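Local coordinates for protein octaprenyl-diphosphate synthase (Roseobacter denitrificans, PDB 4JXN) that probably makes all-trans-octaprenyl diphosphate, the side-chain precursor of isoprenoid quinones, by adding five isopentenyl units to farnesyl diphosphate, at residues Glu208-Ile219 with Ala299-Leu310. Numbering follows the deposited sequence.
Sequences EYGDALGIAFQI and ARTQAARAKAAL
Helix segments 208-219 and 299-309 run antiparallel at 160°, their axes 7.7 Å apart, with Tyr209 beside Ala306 and Ala216 beside Ala299. Alanines permit this closeness: Ala212 CB lies 4.0 Å from Ala306 CB, and Ala216 CB meets Ala303 CB at 4.3 Å. Arg305 is a knob in the hole formed by Glu208, Asp211, Ala212 and Ile215. CG anti to the backbone N (chi1 -172°) and a bend at chi3 bring the Arg305 guanidinium across, one face over Ala212 CB, which lies toward the rim. Arg305 NH1 donates to Asp211 OD2 (3.0 Å) from above the carboxylate plane, and Arg305 NH2 forms a salt bridge with Glu208 OE1 (3.2 Å). Gln302 OE1 accepts from both NE and NH1 of Arg305, bracing the group from its own helix. In this all-helical isoprenoid synthase fold, Asp211 OD1 also pairs with Arg178 of helix 170-196, linking three helices. An alanine in place of Arg305 would probably leave Glu208 without this cationic mate, Gln302 OE1 without two donors and the hole beside Ala212 underfilled. Toward Leu310, Tyr209 turns its ring edge to Ala306 O, Tyr209 CE1 touches Leu310 CD1 (3.7 Å), and the Tyr209 OH bonds to Leu322 O. Near Ala299, Ile219 CG2 packs on Ala299 CB at 3.6 Å.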
loop_
_atom_site.group_PDB
_atom_site.type_symbol
_atom_site.label_atom_id
_atom_site.label_comp_id
_atom_site.label_asym_id
_atom_site.label_seq_id
_atom_site.Cartn_x
_atom_site.Cartn_y
_atom_site.Cartn_z
ATOM N N GLU A 208 -17.111 17.391 -6.816
ATOM C CA GLU A 208 -17.953 17.953 -5.744
ATOM C C GLU A 208 -19.149 17.073 -5.414
ATOM O O GLU A 208 -19.478 16.883 -4.236
ATOM C CB GLU A 208 -18.417 19.383 -6.070
ATOM C CG GLU A 208 -17.363 20.460 -5.825
ATOM C CD GLU A 208 -17.480 21.128 -4.458
ATOM O OE1 GLU A 208 -18.525 21.760 -4.173
ATOM O OE2 GLU A 208 -16.515 21.043 -3.667
ATOM N N TYR A 209 -19.800 16.536 -6.443
ATOM C CA TYR A 209 -20.825 15.505 -6.229
ATOM C C TYR A 209 -20.339 14.361 -5.333
ATOM O O TYR A 209 -21.001 14.010 -4.364
ATOM C CB TYR A 209 -21.278 14.914 -7.542
ATOM C CG TYR A 209 -22.267 13.797 -7.376
ATOM C CD1 TYR A 209 -23.597 14.062 -7.136
ATOM C CD2 TYR A 209 -21.864 12.472 -7.434
ATOM C CE1 TYR A 209 -24.513 13.041 -6.954
ATOM C CE2 TYR A 209 -22.771 11.443 -7.254
ATOM C CZ TYR A 209 -24.100 11.734 -7.015
ATOM O OH TYR A 209 -25.022 10.713 -6.863
ATOM N N GLY A 210 -19.196 13.781 -5.676
ATOM C CA GLY A 210 -18.682 12.629 -4.969
ATOM C C GLY A 210 -18.230 12.967 -3.557
ATOM O O GLY A 210 -18.375 12.168 -2.644
ATOM N N ASP A 211 -17.676 14.156 -3.372
ATOM C CA ASP A 211 -17.240 14.581 -2.049
ATOM C C ASP A 211 -18.455 14.734 -1.139
ATOM O O ASP A 211 -18.523 14.140 -0.058
ATOM C CB ASP A 211 -16.435 15.886 -2.139
ATOM C CG ASP A 211 -16.064 16.453 -0.772
ATOM O OD1 ASP A 211 -15.248 15.847 -0.038
ATOM O OD2 ASP A 211 -16.587 17.532 -0.433
ATOM N N ALA A 212 -19.442 15.493 -1.597
ATOM C CA ALA A 212 -20.625 15.721 -0.777
ATOM C C ALA A 212 -21.365 14.420 -0.523
ATOM O O ALA A 212 -21.836 14.199 0.584
ATOM C CB ALA A 212 -21.540 16.734 -1.419
ATOM N N LEU A 213 -21.460 13.566 -1.543
ATOM C CA LEU A 213 -22.133 12.273 -1.400
ATOM C C LEU A 213 -21.422 11.371 -0.400
ATOM O O LEU A 213 -22.073 10.606 0.305
ATOM C CB LEU A 213 -22.226 11.535 -2.742
ATOM C CG LEU A 213 -23.051 10.235 -2.792
ATOM C CD1 LEU A 213 -24.544 10.529 -2.681
ATOM C CD2 LEU A 213 -22.754 9.431 -4.052
ATOM N N GLY A 214 -20.095 11.435 -0.370
ATOM C CA GLY A 214 -19.308 10.602 0.535
ATOM C C GLY A 214 -19.466 11.052 1.973
ATOM O O GLY A 214 -19.571 10.225 2.895
ATOM N N ILE A 215 -19.489 12.374 2.157
ATOM C CA ILE A 215 -19.705 12.970 3.468
ATOM C C ILE A 215 -21.089 12.584 3.983
ATOM O O ILE A 215 -21.222 12.148 5.129
ATOM C CB ILE A 215 -19.514 14.511 3.453
ATOM C CG1 ILE A 215 -18.065 14.872 3.099
ATOM C CG2 ILE A 215 -19.817 15.099 4.826
ATOM C CD1 ILE A 215 -17.860 16.326 2.706
ATOM N N ALA A 216 -22.109 12.718 3.132
ATOM C CA ALA A 216 -23.474 12.330 3.519
ATOM C C ALA A 216 -23.499 10.864 3.870
ATOM O O ALA A 216 -24.000 10.498 4.927
ATOM C CB ALA A 216 -24.479 12.623 2.420
ATOM N N PHE A 217 -22.953 10.035 2.979
ATOM C CA PHE A 217 -22.887 8.585 3.188
ATOM C C PHE A 217 -22.386 8.192 4.596
ATOM O O PHE A 217 -22.961 7.317 5.244
ATOM C CB PHE A 217 -21.972 7.974 2.130
ATOM C CG PHE A 217 -21.940 6.476 2.132
ATOM C CD1 PHE A 217 -22.844 5.747 1.372
ATOM C CD2 PHE A 217 -20.985 5.790 2.883
ATOM C CE1 PHE A 217 -22.800 4.361 1.363
ATOM C CE2 PHE A 217 -20.939 4.403 2.882
ATOM C CZ PHE A 217 -21.847 3.686 2.119
ATOM N N GLN A 218 -21.305 8.847 5.034
ATOM C CA GLN A 218 -20.633 8.545 6.297
ATOM C C GLN A 218 -21.389 9.112 7.482
ATOM O O GLN A 218 -21.398 8.509 8.552
ATOM C CB GLN A 218 -19.220 9.145 6.306
ATOM C CG GLN A 218 -18.423 8.906 7.577
ATOM C CD GLN A 218 -18.253 7.434 7.867
ATOM O OE1 GLN A 218 -17.641 6.716 7.089
ATOM N NE2 GLN A 218 -18.809 6.975 8.982
ATOM N N ILE A 219 -21.978 10.295 7.320
ATOM C CA ILE A 219 -22.804 10.853 8.392
ATOM C C ILE A 219 -24.023 9.981 8.632
ATOM O O ILE A 219 -24.430 9.789 9.778
ATOM C CB ILE A 219 -23.224 12.303 8.110
ATOM C CG1 ILE A 219 -22.021 13.217 8.279
ATOM C CG2 ILE A 219 -24.341 12.766 9.051
ATOM C CD1 ILE A 219 -22.120 14.474 7.442
ATOM N N ALA A 299 -26.317 15.716 7.280
ATOM C CA ALA A 299 -26.522 14.669 6.270
ATOM C C ALA A 299 -27.383 15.150 5.089
ATOM O O ALA A 299 -26.960 15.088 3.938
ATOM C CB ALA A 299 -27.143 13.433 6.889
ATOM N N ARG A 300 -28.586 15.628 5.384
ATOM C CA ARG A 300 -29.512 16.063 4.339
ATOM C C ARG A 300 -28.944 17.227 3.503
ATOM O O ARG A 300 -29.155 17.304 2.284
ATOM C CB ARG A 300 -30.865 16.429 4.957
ATOM C CG ARG A 300 -31.621 15.228 5.522
ATOM C CD ARG A 300 -33.051 15.582 5.909
ATOM N NE ARG A 300 -33.119 16.185 7.237
ATOM C CZ ARG A 300 -33.404 15.526 8.359
ATOM N NH1 ARG A 300 -33.671 14.223 8.338
ATOM N NH2 ARG A 300 -33.422 16.180 9.516
ATOM N N THR A 301 -28.185 18.100 4.164
ATOM C CA THR A 301 -27.629 19.304 3.542
ATOM C C THR A 301 -26.510 18.981 2.545
ATOM O O THR A 301 -26.424 19.556 1.456
ATOM C CB THR A 301 -27.129 20.275 4.634
ATOM O OG1 THR A 301 -28.254 20.798 5.353
ATOM C CG2 THR A 301 -26.328 21.412 4.047
ATOM N N GLN A 302 -25.644 18.061 2.929
ATOM C CA GLN A 302 -24.612 17.573 2.029
ATOM C C GLN A 302 -25.196 16.813 0.845
ATOM O O GLN A 302 -24.727 16.951 -0.278
ATOM C CB GLN A 302 -23.672 16.674 2.788
ATOM C CG GLN A 302 -22.869 17.424 3.828
ATOM C CD GLN A 302 -21.630 18.068 3.242
ATOM O OE1 GLN A 302 -21.267 17.826 2.088
ATOM N NE2 GLN A 302 -20.961 18.872 4.045
ATOM N N ALA A 303 -26.212 16.003 1.096
ATOM C CA ALA A 303 -26.912 15.313 0.014
ATOM C C ALA A 303 -27.572 16.281 -0.980
ATOM O O ALA A 303 -27.613 16.020 -2.182
ATOM C CB ALA A 303 -27.942 14.362 0.582
ATOM N N ALA A 304 -28.094 17.399 -0.492
ATOM C CA ALA A 304 -28.655 18.408 -1.402
ATOM C C ALA A 304 -27.531 19.091 -2.173
ATOM O O ALA A 304 -27.688 19.426 -3.348
ATOM C CB ALA A 304 -29.478 19.426 -0.637
ATOM N N ARG A 305 -26.399 19.277 -1.498
ATOM C CA ARG A 305 -25.200 19.838 -2.109
ATOM C C ARG A 305 -24.703 18.969 -3.250
ATOM O O ARG A 305 -24.313 19.484 -4.295
ATOM C CB ARG A 305 -24.094 20.018 -1.074
ATOM C CG ARG A 305 -22.883 20.780 -1.584
ATOM C CD ARG A 305 -21.919 21.155 -0.482
ATOM N NE ARG A 305 -21.125 20.030 0.013
ATOM C CZ ARG A 305 -19.952 19.630 -0.486
ATOM N NH1 ARG A 305 -19.333 18.597 0.067
ATOM N NH2 ARG A 305 -19.391 20.235 -1.531
ATOM N N ALA A 306 -24.727 17.656 -3.051
ATOM C CA ALA A 306 -24.348 16.724 -4.104
ATOM C C ALA A 306 -25.197 16.977 -5.339
ATOM O O ALA A 306 -24.674 17.200 -6.432
ATOM C CB ALA A 306 -24.511 15.285 -3.645
ATOM N N LYS A 307 -26.511 16.975 -5.171
ATOM C CA LYS A 307 -27.411 17.142 -6.300
ATOM C C LYS A 307 -27.241 18.482 -6.993
ATOM O O LYS A 307 -27.266 18.559 -8.209
ATOM C CB LYS A 307 -28.859 16.980 -5.858
ATOM C CG LYS A 307 -29.102 15.782 -4.969
ATOM C CD LYS A 307 -30.369 15.966 -4.166
ATOM C CE LYS A 307 -31.587 15.664 -5.006
ATOM N NZ LYS A 307 -32.839 15.845 -4.228
ATOM N N ALA A 308 -27.073 19.540 -6.220
ATOM C CA ALA A 308 -26.851 20.861 -6.804
ATOM C C ALA A 308 -25.569 20.909 -7.615
ATOM O O ALA A 308 -25.499 21.598 -8.618
ATOM C CB ALA A 308 -26.815 21.932 -5.727
ATOM N N ALA A 309 -24.554 20.175 -7.181
ATOM C CA ALA A 309 -23.279 20.161 -7.893
ATOM C C ALA A 309 -23.406 19.599 -9.321
ATOM O O ALA A 309 -22.551 19.858 -10.165
ATOM C CB ALA A 309 -22.241 19.373 -7.106
ATOM N N LEU A 310 -24.464 18.833 -9.584
ATOM C CA LEU A 310 -24.744 18.346 -10.933
ATOM C C LEU A 310 -25.384 19.386 -11.863
ATOM O O LEU A 310 -25.475 19.156 -13.061
ATOM C CB LEU A 310 -25.650 17.125 -10.859
ATOM C CG LEU A 310 -25.064 15.913 -10.125
ATOM C CD1 LEU A 310 -26.166 14.947 -9.728
ATOM C CD2 LEU A 310 -24.026 15.205 -10.978
#